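PDB 4YJ6: aryl acylamidase from bacterium CSBL00001, which probably hydrolyses the amide bond of N-acylated aryl amines, releasing the arylamine and a carboxylate. Local coordinates for residues V79-K84 with V176-T182; V73-G78 with M120-L126; T197-S203 with H441-P447; G162-A168 with S187-A192; I204-F209 with Y221-G225. One frame throughout, in Å; residues are numbered along the deposited sequence.

Contact 1. Residues V79-K84 with V176-T182; sequences VPTLMK and VPVAGGT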
# COMPACT_ATOMS: atom_id res chain seq x y z
N VAL A 79 11.90 -4.51 15.46
CA VAL A 79 10.83 -3.63 14.97
C VAL A 79 9.57 -4.46 14.78
O VAL A 79 9.59 -5.42 14.02
CB VAL A 79 11.23 -3.03 13.61
CG1 VAL A 79 10.03 -2.24 12.99
CG2 VAL A 79 12.43 -2.12 13.80
N PRO A 80 8.45 -4.09 15.43
CA PRO A 80 7.23 -4.88 15.28
C PRO A 80 6.46 -4.49 14.03
O PRO A 80 6.41 -3.32 13.70
CB PRO A 80 6.42 -4.50 16.52
CG PRO A 80 6.82 -3.06 16.80
CD PRO A 80 8.29 -2.97 16.38
N THR A 81 5.85 -5.46 13.35
CA THR A 81 5.11 -5.12 12.15
C THR A 81 4.05 -6.19 11.91
O THR A 81 4.00 -7.20 12.62
CB THR A 81 6.07 -4.98 10.92
OG1 THR A 81 5.33 -4.41 9.82
CG2 THR A 81 6.62 -6.35 10.48
N LEU A 82 3.16 -5.95 10.94
CA LEU A 82 2.18 -6.96 10.53
C LEU A 82 2.14 -7.02 9.00
O LEU A 82 2.43 -5.99 8.34
CB LEU A 82 0.78 -6.62 11.06
CG LEU A 82 0.53 -6.81 12.56
CD1 LEU A 82 1.03 -5.61 13.36
CD2 LEU A 82 -0.96 -7.00 12.78
N MSE A 83 1.80 -8.19 8.46
CA MSE A 83 1.73 -8.34 6.98
C MSE A 83 0.25 -8.21 6.62
O MSE A 83 -0.64 -8.16 7.52
CB MSE A 83 2.27 -9.71 6.55
CG MSE A 83 1.32 -10.79 7.03
SE MSE A 83 1.85 -12.49 6.35
CE MSE A 83 1.67 -12.20 4.43
N LYS A 84 -0.01 -8.16 5.33
CA LYS A 84 -1.39 -7.98 4.82
C LYS A 84 -2.03 -9.31 4.43
O LYS A 84 -1.41 -10.14 3.73
CB LYS A 84 -1.31 -7.07 3.60
CG LYS A 84 -2.66 -6.84 2.88
CD LYS A 84 -2.42 -5.81 1.77
CE LYS A 84 -3.64 -5.71 0.88
NZ LYS A 84 -3.42 -4.71 -0.19
N VAL A 176 2.14 0.31 15.15
CA VAL A 176 3.43 -0.16 14.70
C VAL A 176 4.01 0.92 13.76
O VAL A 176 3.23 1.70 13.19
CB VAL A 176 3.37 -1.48 13.91
CG1 VAL A 176 3.09 -2.70 14.87
CG2 VAL A 176 2.33 -1.39 12.78
N PRO A 177 5.34 0.98 13.63
CA PRO A 177 5.93 2.07 12.82
C PRO A 177 5.93 1.78 11.32
O PRO A 177 6.05 2.71 10.53
CB PRO A 177 7.37 2.17 13.34
CG PRO A 177 7.66 0.74 13.84
CD PRO A 177 6.37 0.25 14.40
N VAL A 178 5.76 0.53 10.93
CA VAL A 178 5.77 0.16 9.50
C VAL A 178 4.83 -1.03 9.37
O VAL A 178 4.70 -1.85 10.29
CB VAL A 178 7.20 -0.20 9.00
CG1 VAL A 178 7.83 -1.30 9.87
CG2 VAL A 178 7.16 -0.64 7.50
N ALA A 179 4.11 -1.11 8.25
CA ALA A 179 3.26 -2.28 7.98
C ALA A 179 3.36 -2.59 6.48
O ALA A 179 3.58 -1.69 5.67
CB ALA A 179 1.80 -2.01 8.39
N GLY A 180 3.17 -3.85 6.11
CA GLY A 180 3.28 -4.23 4.71
C GLY A 180 1.99 -4.00 3.93
O GLY A 180 0.89 -4.35 4.36
N GLY A 181 2.15 -3.40 2.76
CA GLY A 181 1.03 -3.22 1.86
C GLY A 181 1.32 -3.93 0.54
O GLY A 181 2.45 -4.35 0.26
N THR A 182 0.26 -4.12 -0.24
CA THR A 182 0.44 -4.61 -1.60
C THR A 182 -0.33 -3.70 -2.51
O THR A 182 -1.24 -2.97 -2.06
CB THR A 182 -0.02 -6.08 -1.78
OG1 THR A 182 -1.45 -6.19 -1.67
CG2 THR A 182 0.66 -6.97 -0.70
O HOH W 1 0.11 -5.05 6.93
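Thr81 and Leu82 meet Val178 and Gly180 where strands 80-84 and 178-182 of the amidase signature fold run nearly parallel, 14° apart, their short axes approaching to 5.1 Å. The first is a border strand of the small three-stranded sheet, the second a border strand of the large mixed sheet, so this pairing joins the two. It rests on a single backbone-to-backbone bond, in which Gly180 N donates to Leu82 O over 3.2 Å and almost dead straight (178°). Just beyond it, a water donates to both Leu82 O and Gly180 O.

Side chains supply the other polar links. With OG1 of Thr81 set anti to the main-chain nitrogen (chi1 -170°), the hydroxyl reaches Val178 O at 2.7 Å, from above the carbonyl plane; Thr81 OG1 also bonds Tyr116 OH.

Apolar packing holds the other end. Val79 CG1 touches Val178 CG1 at 3.9 Å and also meets the Pro177 ring, while Leu82 CD1 crosses Val176 CG1 at about a right angle. Ile16 of helix 13-21 and Leu170 of helix 165-172 pack on this cluster.

Lys84 stretches out fully past Gly180. Its amine bonds Ser163 OG and Ser164 OG, consistent with the lysine of the family's Ser-cisSer-Lys triad, and it also donates to Thr182, with 2.9 Å between Lys84 NZ and Thr182 OG1.

Contact 2. Residues V73-G78 with M120-L126; sequences VGMLAG and MSGEDSL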
# COMPACT_ATOMS: atom_id res chain seq x y z
N VAL A 73 22.55 -9.92 14.56
CA VAL A 73 21.12 -9.63 14.48
C VAL A 73 20.89 -8.74 13.26
O VAL A 73 21.82 -8.12 12.72
CB VAL A 73 20.56 -8.97 15.77
CG1 VAL A 73 20.74 -9.92 16.99
CG2 VAL A 73 21.21 -7.63 16.04
N GLY A 74 19.64 -8.68 12.81
CA GLY A 74 19.33 -8.02 11.56
C GLY A 74 19.15 -6.51 11.65
O GLY A 74 19.14 -5.90 12.73
N MSE A 75 18.99 -5.89 10.49
CA MSE A 75 19.01 -4.43 10.46
C MSE A 75 17.71 -3.80 10.99
O MSE A 75 17.64 -2.59 11.22
CB MSE A 75 19.35 -3.94 9.05
CG MSE A 75 18.23 -3.89 8.08
SE MSE A 75 18.99 -3.29 6.30
CE MSE A 75 19.88 -5.05 6.05
N LEU A 76 16.65 -4.60 11.13
CA LEU A 76 15.40 -4.13 11.73
C LEU A 76 15.13 -4.88 13.04
O LEU A 76 14.00 -5.06 13.45
CB LEU A 76 14.22 -4.34 10.76
CG LEU A 76 14.26 -3.41 9.55
CD1 LEU A 76 13.06 -3.75 8.64
CD2 LEU A 76 14.18 -1.97 9.96
N ALA A 77 16.19 -5.28 13.71
CA ALA A 77 16.00 -6.11 14.90
C ALA A 77 15.05 -5.49 15.93
O ALA A 77 15.30 -4.40 16.47
CB ALA A 77 17.38 -6.45 15.56
N GLY A 78 13.97 -6.21 16.19
CA GLY A 78 13.01 -5.81 17.21
C GLY A 78 11.87 -4.93 16.71
O GLY A 78 10.97 -4.63 17.47
N MSE A 120 11.23 -9.13 5.87
CA MSE A 120 11.23 -8.37 7.12
C MSE A 120 11.68 -9.26 8.29
O MSE A 120 12.56 -8.86 9.08
CB MSE A 120 9.85 -7.79 7.40
CG MSE A 120 9.37 -6.81 6.32
SE MSE A 120 10.44 -5.19 6.42
CE MSE A 120 9.61 -4.33 7.98
N SER A 121 11.13 -10.46 8.40
CA SER A 121 11.57 -11.37 9.47
C SER A 121 13.04 -11.77 9.29
O SER A 121 13.76 -12.00 10.28
CB SER A 121 10.65 -12.59 9.56
OG SER A 121 10.83 -13.43 8.43
N GLY A 122 13.49 -11.85 8.04
CA GLY A 122 14.88 -12.12 7.75
C GLY A 122 15.87 -11.15 8.37
O GLY A 122 17.00 -11.52 8.68
N GLU A 123 15.46 -9.89 8.55
CA GLU A 123 16.29 -8.88 9.19
C GLU A 123 15.78 -8.57 10.60
O GLU A 123 16.02 -7.50 11.15
CB GLU A 123 16.35 -7.63 8.30
CG GLU A 123 17.16 -7.90 7.03
CD GLU A 123 18.66 -8.09 7.27
OE1 GLU A 123 19.19 -7.63 8.29
OE2 GLU A 123 19.32 -8.72 6.40
N ASP A 124 15.11 -9.57 11.19
CA ASP A 124 14.71 -9.57 12.59
C ASP A 124 13.62 -8.59 12.99
O ASP A 124 13.43 -8.32 14.15
CB ASP A 124 15.93 -9.45 13.51
CG ASP A 124 16.72 -10.75 13.61
OD1 ASP A 124 16.07 -11.84 13.62
OD2 ASP A 124 17.96 -10.67 13.66
N SER A 125 12.84 -8.11 12.02
CA SER A 125 11.57 -7.51 12.37
C SER A 125 10.67 -8.62 12.90
O SER A 125 10.76 -9.78 12.48
CB SER A 125 10.98 -6.80 11.11
OG SER A 125 9.70 -6.26 11.38
N LEU A 126 9.81 -8.27 13.86
CA LEU A 126 8.94 -9.25 14.54
C LEU A 126 7.52 -9.13 13.98
O LEU A 126 6.88 -8.08 14.12
CB LEU A 126 8.94 -8.95 16.04
CG LEU A 126 10.34 -9.17 16.64
CD1 LEU A 126 10.46 -8.55 18.05
CD2 LEU A 126 10.68 -10.68 16.65
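Gly74 lies so close against Glu123, 3.9 Å from CA to CA, that any side chain on the glycine would run into the Glu123 carbonyl carbon. What presses so near is a helix end: Asp124, with positive phi, is the C-prime residue of a Schellman motif closing helix 115-122, and the type I turn Gly74-Ala77 sits directly on it.

Four main-chain N-H groups of the loop are taken up. Gly74 N gives to Asp124 OD2 at 2.7 Å, on the anti side of the carboxylate and 18° out of its plane; the same oxygen forms a salt bridge with Arg66. Met75 N meets the anti lone pair of Glu123 OE1 at 2.8 Å. To get there, Glu123 sets CG anti to its carbonyl carbon (chi1 -70°) and the chain then bends at chi2 (-69°); the terminal CE of selenomethionine Met75 leans on that carboxylate, 3.5 Å from CD of Glu123. Leu76 N donates to Glu123 O, and Gly78 N to Asp124 O, both at 3.0 Å. An alanine in place of Glu123 would probably leave the Met75 N-H without this acceptor and the selenomethionine methyl without the carboxylate it rests on.

On the inner side, Leu76 CD1 packs against CE of selenomethionine Met120 at 3.6 Å. Val240 of helix 231-241 touches both of them, helix 53-69 lies against Val73 and Leu126, and Leu126 goes on into strand 126-131, its backbone pairing with Val79 and with Thr81 of strand 80-84.

Contact 3. Residues T197-S203 with H441-P447; sequences TYGFQPS and HPSASVP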
# COMPACT_ATOMS: atom_id res chain seq x y z
N THR A 197 -0.40 8.84 6.25
CA THR A 197 0.82 8.06 6.32
C THR A 197 1.55 8.06 4.98
O THR A 197 1.02 8.50 3.96
CB THR A 197 0.54 6.64 6.81
OG1 THR A 197 -0.53 6.06 6.05
CG2 THR A 197 0.13 6.69 8.31
N TYR A 198 2.81 7.63 5.02
CA TYR A 198 3.65 7.63 3.82
C TYR A 198 3.63 6.25 3.21
O TYR A 198 3.98 5.26 3.87
CB TYR A 198 5.05 8.03 4.24
CG TYR A 198 6.04 8.09 3.08
CD1 TYR A 198 5.97 9.10 2.12
CD2 TYR A 198 7.05 7.14 2.97
CE1 TYR A 198 6.89 9.17 1.09
CE2 TYR A 198 7.97 7.18 1.93
CZ TYR A 198 7.88 8.19 0.99
OH TYR A 198 8.78 8.24 -0.02
N GLY A 199 3.23 6.15 1.94
CA GLY A 199 3.11 4.85 1.30
C GLY A 199 4.08 4.80 0.14
O GLY A 199 3.93 5.60 -0.79
N PHE A 200 5.03 3.86 0.16
CA PHE A 200 6.07 3.80 -0.88
C PHE A 200 5.85 2.62 -1.83
O PHE A 200 5.94 1.46 -1.39
CB PHE A 200 7.49 3.68 -0.27
CG PHE A 200 8.56 3.92 -1.29
CD1 PHE A 200 9.02 5.22 -1.53
CD2 PHE A 200 9.08 2.89 -2.05
CE1 PHE A 200 9.99 5.48 -2.50
CE2 PHE A 200 10.05 3.13 -3.02
CZ PHE A 200 10.49 4.43 -3.25
N GLN A 201 5.56 2.92 -3.10
CA GLN A 201 5.34 1.90 -4.15
C GLN A 201 6.60 1.85 -5.03
O GLN A 201 6.86 2.77 -5.82
CB GLN A 201 4.08 2.24 -4.98
CG GLN A 201 3.89 1.33 -6.24
CD GLN A 201 4.17 2.12 -7.50
OE1 GLN A 201 3.54 3.16 -7.73
NE2 GLN A 201 5.14 1.68 -8.30
N PRO A 202 7.39 0.79 -4.90
CA PRO A 202 8.69 0.76 -5.59
C PRO A 202 8.57 0.56 -7.09
O PRO A 202 7.52 0.12 -7.60
CB PRO A 202 9.41 -0.49 -4.97
CG PRO A 202 8.52 -1.01 -3.91
CD PRO A 202 7.13 -0.44 -4.13
N SER A 203 9.67 0.82 -7.81
CA SER A 203 9.74 0.52 -9.23
C SER A 203 9.43 -0.94 -9.47
O SER A 203 9.83 -1.78 -8.66
CB SER A 203 11.19 0.76 -9.73
OG SER A 203 11.52 2.14 -9.62
N HIS A 441 6.39 2.85 -12.96
CA HIS A 441 7.19 3.90 -12.30
C HIS A 441 7.04 3.83 -10.80
O HIS A 441 5.97 3.54 -10.32
CB HIS A 441 6.66 5.27 -12.77
CG HIS A 441 6.89 5.51 -14.21
ND1 HIS A 441 6.17 4.88 -15.21
CD2 HIS A 441 7.82 6.28 -14.85
CE1 HIS A 441 6.64 5.25 -16.38
NE2 HIS A 441 7.65 6.09 -16.19
N PRO A 442 8.12 4.12 -10.06
CA PRO A 442 8.03 4.20 -8.60
C PRO A 442 7.22 5.45 -8.19
O PRO A 442 7.34 6.47 -8.86
CB PRO A 442 9.49 4.38 -8.19
CG PRO A 442 10.15 5.15 -9.37
CD PRO A 442 9.46 4.48 -10.58
N SER A 443 6.46 5.39 -7.10
CA SER A 443 5.77 6.57 -6.62
C SER A 443 5.50 6.42 -5.13
O SER A 443 5.48 5.31 -4.61
CB SER A 443 4.44 6.79 -7.38
OG SER A 443 3.49 5.77 -7.09
N ALA A 444 5.29 7.54 -4.45
CA ALA A 444 4.96 7.47 -3.03
C ALA A 444 3.87 8.49 -2.73
O ALA A 444 3.88 9.57 -3.29
CB ALA A 444 6.20 7.75 -2.17
N SER A 445 2.95 8.12 -1.86
CA SER A 445 1.97 9.08 -1.38
C SER A 445 2.53 9.77 -0.13
O SER A 445 2.84 9.11 0.85
CB SER A 445 0.64 8.42 -1.05
OG SER A 445 -0.30 9.43 -0.65
N VAL A 446 2.65 11.10 -0.20
CA VAL A 446 3.07 11.93 0.94
C VAL A 446 1.88 12.70 1.52
O VAL A 446 1.11 13.32 0.79
CB VAL A 446 4.20 12.96 0.59
CG1 VAL A 446 5.48 12.22 0.21
CG2 VAL A 446 3.81 13.91 -0.57
N PRO A 447 1.75 12.71 2.84
CA PRO A 447 0.63 13.45 3.44
C PRO A 447 0.74 14.92 3.10
O PRO A 447 1.78 15.52 3.35
CB PRO A 447 0.85 13.22 4.96
CG PRO A 447 1.47 11.80 5.01
CD PRO A 447 2.40 11.78 3.79
O HOH W 2 -0.18 10.25 1.97
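Tyr198 and Val446 lie side by side and point the same way, with CG1 of the valine at the edge of the ring, near its plane and 3.5 Å from Tyr198 CE1. The phenol reaches on to Ala444, whose CB also packs against Phe200 CD1 (3.8 Å); Tyr198 OH bonds Ser474. Phe200 and Ala444 share one face of the sheet, covered by helix 467-480, while helix 231-241 packs on Tyr198 and Phe200.

The strands that carry them, 198-201 and 443-447, pair antiparallel. Gly199 with Ser445 and Gln201 with Ser443 are hydrogen-bonded pairs, and Phe200 with Ala444 is the non-hydrogen-bonded pair between them.

The other face is polar. Gln201 starts anti to its main-chain nitrogen (chi1 171°) and then bends at chi2, which lays its amide alongside the 441-443 backbone. Ser443 OG donates to Gln201 OE1 at 2.7 Å, coming from above the carbonyl plane, and Thr436 OG1 also bonds OE1. Gln201 NE2 sends one N-H almost in the amide plane to His441 O (2.9 Å) and reaches Pro202 O with a more tilted bond. Farther along, a water joins Thr197 O to Ser445 OG.

Because OE1 takes a hydroxyl proton and NE2 faces two carbonyl oxygens, a flipped Gln201 amide would mismatch its partners, which probably fixes the rotation of this buried group.

Contact 4. Residues G162-A168 with S187-A192; sequences GSSGGAA and SIRIPA. With PO4 (phosphate ion), chain B.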
# COMPACT_ATOMS: atom_id res chain seq x y z
N GLY A 162 -8.12 1.39 1.08
CA GLY A 162 -7.75 0.01 0.79
C GLY A 162 -6.99 -0.05 -0.54
O GLY A 162 -6.79 0.97 -1.20
N SER A 163 -6.56 -1.25 -0.93
CA SER A 163 -6.87 -2.48 -0.21
C SER A 163 -6.02 -2.76 1.04
O SER A 163 -6.35 -3.68 1.79
CB SER A 163 -6.80 -3.68 -1.17
OG SER A 163 -5.48 -3.83 -1.69
N SER A 164 -4.94 -2.01 1.27
CA SER A 164 -4.12 -2.22 2.47
C SER A 164 -4.61 -1.36 3.63
O SER A 164 -3.80 -0.70 4.29
CB SER A 164 -2.66 -1.83 2.24
OG SER A 164 -2.15 -2.41 1.04
N GLY A 165 -5.90 -1.40 3.94
CA GLY A 165 -6.46 -0.49 4.93
C GLY A 165 -6.01 -0.81 6.34
O GLY A 165 -5.69 0.08 7.11
N GLY A 166 -5.98 -2.09 6.69
CA GLY A 166 -5.51 -2.45 8.02
C GLY A 166 -4.07 -2.02 8.28
O GLY A 166 -3.72 -1.58 9.38
N ALA A 167 -3.22 -2.17 7.26
CA ALA A 167 -1.82 -1.76 7.36
C ALA A 167 -1.73 -0.26 7.69
O ALA A 167 -1.06 0.17 8.65
CB ALA A 167 -1.09 -2.04 6.02
N ALA A 168 -2.42 0.55 6.89
CA ALA A 168 -2.33 1.98 7.07
C ALA A 168 -2.94 2.42 8.42
O ALA A 168 -2.39 3.29 9.07
CB ALA A 168 -3.02 2.73 5.92
N SER A 187 -2.73 0.21 -4.00
CA SER A 187 -3.12 -0.07 -2.62
C SER A 187 -2.10 0.05 -1.50
O SER A 187 -2.45 -0.12 -0.35
CB SER A 187 -3.81 -1.43 -2.58
OG SER A 187 -5.07 -1.28 -3.25
N ILE A 188 -0.84 0.36 -1.81
CA ILE A 188 0.08 0.84 -0.78
C ILE A 188 -0.21 2.32 -0.50
O ILE A 188 -0.04 2.82 0.62
CB ILE A 188 1.54 0.70 -1.28
CG1 ILE A 188 1.95 -0.78 -1.24
CG2 ILE A 188 2.53 1.53 -0.43
CD1 ILE A 188 3.14 -1.04 -2.17
N ARG A 189 -0.64 3.01 -1.55
CA ARG A 189 -0.69 4.46 -1.58
C ARG A 189 -2.08 5.01 -1.22
O ARG A 189 -2.18 6.07 -0.60
CB ARG A 189 -0.29 4.95 -3.00
CG ARG A 189 1.18 4.56 -3.33
CD ARG A 189 1.49 4.68 -4.83
NE ARG A 189 0.91 3.56 -5.56
CZ ARG A 189 0.62 3.61 -6.87
NH1 ARG A 189 0.78 4.76 -7.56
NH2 ARG A 189 0.14 2.55 -7.48
N ILE A 190 -3.12 4.32 -1.67
CA ILE A 190 -4.51 4.76 -1.45
C ILE A 190 -4.82 4.93 0.05
O ILE A 190 -5.20 6.02 0.48
CB ILE A 190 -5.49 3.75 -2.07
CG1 ILE A 190 -5.36 3.75 -3.60
CG2 ILE A 190 -6.94 4.08 -1.69
CD1 ILE A 190 -5.87 2.44 -4.22
N PRO A 191 -4.58 3.89 0.86
CA PRO A 191 -4.92 4.07 2.27
C PRO A 191 -3.94 4.97 2.98
O PRO A 191 -4.32 5.59 3.99
CB PRO A 191 -4.90 2.63 2.83
CG PRO A 191 -3.92 1.92 1.92
CD PRO A 191 -4.19 2.51 0.56
N ALA A 192 -2.69 5.04 2.51
CA ALA A 192 -1.75 6.00 3.09
C ALA A 192 -2.32 7.44 2.95
O ALA A 192 -2.32 8.22 3.90
CB ALA A 192 -0.39 5.91 2.38
P PO4 B . -5.05 -3.74 -5.37
O1 PO4 B . -6.51 -3.27 -5.54
O2 PO4 B . -4.78 -4.59 -6.59
O3 PO4 B . -4.18 -2.53 -5.35
O4 PO4 B . -4.87 -4.59 -4.14
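Ser187 and Ser163 sit side by side, both hydroxyls turned to one phosphate. Ser187 has OG anti to its own carbonyl carbon (chi1 -69°), which brings the hydroxyl to the Ser163 backbone: Ser163 N donates to Ser187 OG at 2.8 Å, almost perfectly straight (175°). That hydroxyl donates to phosphate O3, 2.6 Å from OG. Ser163 has the other sign of chi1, its OG tucked between the backbone N and the carbonyl carbon, and donates to phosphate O4, which lies 2.6 Å from that OG; Lys84 NZ bonds the same hydroxyl.

The peptide bond before Ser163 is cis. A cis serine between a lysine and a second serine is the hallmark of the amidase signature Ser-cisSer-Lys triad, so Ser187 is probably the nucleophile. The phosphate, probably from the crystallisation liquor, is also bound by Gly184 N and Gly185 N, and it may mark where substrate sits.

Ser164, at the centre of an inverse gamma turn, occupies the N-cap position of helix 165-172 but makes no capping bond. Its hydroxyl instead donates to Ser187 O at 2.7 Å, 54° above the carbonyl plane, and also bonds Lys84 NZ and Thr182 N. With alanine in place of Ser164, Ser187 O and Thr182 N would probably lose this mate and the Lys84 amine one of its partners.

Farther from the phosphate, CG2 of Ile190 touches Gly162 O at 3.2 Å. The Pro191 ring wedges in next, its CD near Gly162 O and its CG by Ser164 O, and Pro191 CB packs on Ala168 CB at 3.6 Å.

Contact 5. Residues I204-F209 with Y221-G225; sequences IGRVPF and YLYEG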
# COMPACT_ATOMS: atom_id res chain seq x y z
N ILE A 204 8.85 -1.28 -10.63
CA ILE A 204 8.69 -2.71 -10.91
C ILE A 204 10.09 -3.39 -10.91
O ILE A 204 11.07 -2.88 -11.45
CB ILE A 204 7.87 -2.95 -12.24
CG1 ILE A 204 7.65 -4.46 -12.47
CG2 ILE A 204 8.61 -2.33 -13.47
CD1 ILE A 204 6.74 -5.18 -11.36
N GLY A 205 10.14 -4.57 -10.28
CA GLY A 205 11.40 -5.32 -10.17
C GLY A 205 12.28 -4.94 -9.00
O GLY A 205 13.27 -5.62 -8.76
N ARG A 206 11.97 -3.85 -8.30
CA ARG A 206 12.79 -3.40 -7.18
C ARG A 206 12.63 -4.31 -5.96
O ARG A 206 13.61 -4.71 -5.35
CB ARG A 206 12.39 -1.94 -6.81
CG ARG A 206 13.23 -1.33 -5.68
CD ARG A 206 14.69 -1.15 -6.12
NE ARG A 206 14.77 -0.11 -7.15
CZ ARG A 206 15.69 -0.06 -8.12
NH1 ARG A 206 16.62 -0.98 -8.25
NH2 ARG A 206 15.67 0.98 -8.97
N VAL A 207 11.39 -4.64 -5.62
CA VAL A 207 11.10 -5.62 -4.54
C VAL A 207 10.50 -6.87 -5.19
O VAL A 207 9.59 -6.77 -6.03
CB VAL A 207 10.05 -5.01 -3.56
CG1 VAL A 207 9.61 -6.02 -2.45
CG2 VAL A 207 10.61 -3.74 -2.93
N PRO A 208 10.99 -8.05 -4.85
CA PRO A 208 10.47 -9.25 -5.52
C PRO A 208 8.96 -9.39 -5.32
O PRO A 208 8.45 -9.05 -4.24
CB PRO A 208 11.18 -10.43 -4.79
CG PRO A 208 12.39 -9.82 -4.12
CD PRO A 208 12.07 -8.34 -3.87
N PHE A 209 8.25 -9.87 -6.34
CA PHE A 209 6.85 -10.22 -6.18
C PHE A 209 6.69 -11.63 -6.72
O PHE A 209 7.08 -11.89 -7.86
CB PHE A 209 5.93 -9.26 -6.97
CG PHE A 209 4.50 -9.36 -6.52
CD1 PHE A 209 3.70 -10.42 -6.92
CD2 PHE A 209 3.99 -8.43 -5.63
CE1 PHE A 209 2.39 -10.55 -6.46
CE2 PHE A 209 2.66 -8.53 -5.15
CZ PHE A 209 1.86 -9.60 -5.58
N TYR A 221 1.10 -4.30 -13.16
CA TYR A 221 2.23 -4.52 -12.26
C TYR A 221 1.74 -4.59 -10.81
O TYR A 221 0.94 -3.76 -10.37
CB TYR A 221 3.22 -3.36 -12.41
CG TYR A 221 3.99 -3.27 -13.70
CD1 TYR A 221 4.72 -4.35 -14.18
CD2 TYR A 221 4.02 -2.08 -14.43
CE1 TYR A 221 5.46 -4.25 -15.35
CE2 TYR A 221 4.78 -1.97 -15.59
CZ TYR A 221 5.50 -3.06 -16.04
OH TYR A 221 6.27 -2.96 -17.17
N LEU A 222 2.29 -5.54 -10.04
CA LEU A 222 1.93 -5.72 -8.63
C LEU A 222 3.18 -5.49 -7.79
O LEU A 222 4.28 -5.94 -8.17
CB LEU A 222 1.47 -7.17 -8.37
CG LEU A 222 0.37 -7.67 -9.32
CD1 LEU A 222 -0.01 -9.16 -8.97
CD2 LEU A 222 -0.88 -6.78 -9.20
N TYR A 223 2.99 -4.84 -6.65
CA TYR A 223 4.11 -4.48 -5.80
C TYR A 223 3.83 -4.78 -4.33
O TYR A 223 2.68 -4.67 -3.87
CB TYR A 223 4.27 -2.96 -5.84
CG TYR A 223 4.30 -2.33 -7.21
CD1 TYR A 223 5.49 -2.32 -7.97
CD2 TYR A 223 3.17 -1.71 -7.75
CE1 TYR A 223 5.55 -1.71 -9.22
CE2 TYR A 223 3.23 -1.09 -9.04
CZ TYR A 223 4.42 -1.12 -9.75
OH TYR A 223 4.52 -0.51 -10.97
N GLU A 224 4.88 -5.12 -3.58
CA GLU A 224 4.82 -5.05 -2.11
C GLU A 224 5.68 -3.90 -1.64
O GLU A 224 6.72 -3.60 -2.23
CB GLU A 224 5.33 -6.36 -1.49
CG GLU A 224 4.47 -7.59 -1.93
CD GLU A 224 4.51 -8.77 -0.98
OE1 GLU A 224 4.68 -8.60 0.24
OE2 GLU A 224 4.37 -9.91 -1.50
N GLY A 225 5.25 -3.23 -0.57
CA GLY A 225 6.04 -2.13 -0.05
C GLY A 225 5.51 -1.66 1.29
O GLY A 225 4.48 -2.12 1.75
O HOH W 3 7.01 -5.55 -7.68
O HOH W 4 6.96 -6.46 -4.88
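Between Ile204 and Tyr221 the backbones stand 6.8 Å apart from CA to CA, between Phe209 and Tyr223 6.4 Å, too wide for direct pairing, and no hydrogen bond crosses from one segment to the other. Water takes up the slack: one accepts from Glu224 N at 2.8 Å and lies beside Val207 O, and a second sits between Val207 O and Leu222 O.

Two CH-pi contacts carry the packing. Leu222 CB stands over the centre of the Phe209 ring, 3.7 Å from the centroid and 12° off the ring normal, while its CD1 spreads along the same ring towards CE1. Phe209 gets there by setting CG anti to the backbone N (chi1 -164°), and its CE2 also meets Glu224 CG at 3.8 Å. At the other end Ile204 crosses Tyr221 at about a right angle: its CB lies 4.1 Å from the ring centroid, over a face but offset towards the rim, and CG1 comes to 3.4 Å from Tyr221 CD1. Tyr223 offers its ring edge instead, with CE1 3.6 Å from Ile204 N. Val207 packs on Glu224 O, a buried carbonyl without a polar partner.

The Glu224 carboxylate receives the backbone N-H groups of Thr115 and Tyr116 at the start of helix 115-122. Val207 rests on Met238 and Leu241 of helix 231-241, and strand 223-228, lying between strands 198-201 and 178-183 in the large sheet, pairs Gly225 with Gly181.

Overall arrangement
Contacts 3 and 4 are wholly buried and contact 1 nearly so, whereas contacts 2 and 5 are only partly buried. Contacts 1, 3 and 5 share the large mixed sheet: contact 3 is regular antiparallel pairing inside it, contact 1 links its border strand to the small sheet, and contact 5 folds a loop onto strand 223-228 through rings and water. Contact 2, farthest from the centre of the chain, relies on carboxylates and a helix end binding backbone N-H groups, and it touches contact 1 through Val79 and Ser125. Contact 4, nearest the centre, is a cluster of serine hydroxyls; Lys84 of contact 1 reaches into it, and Arg189 runs from it towards the polar face of contact 3.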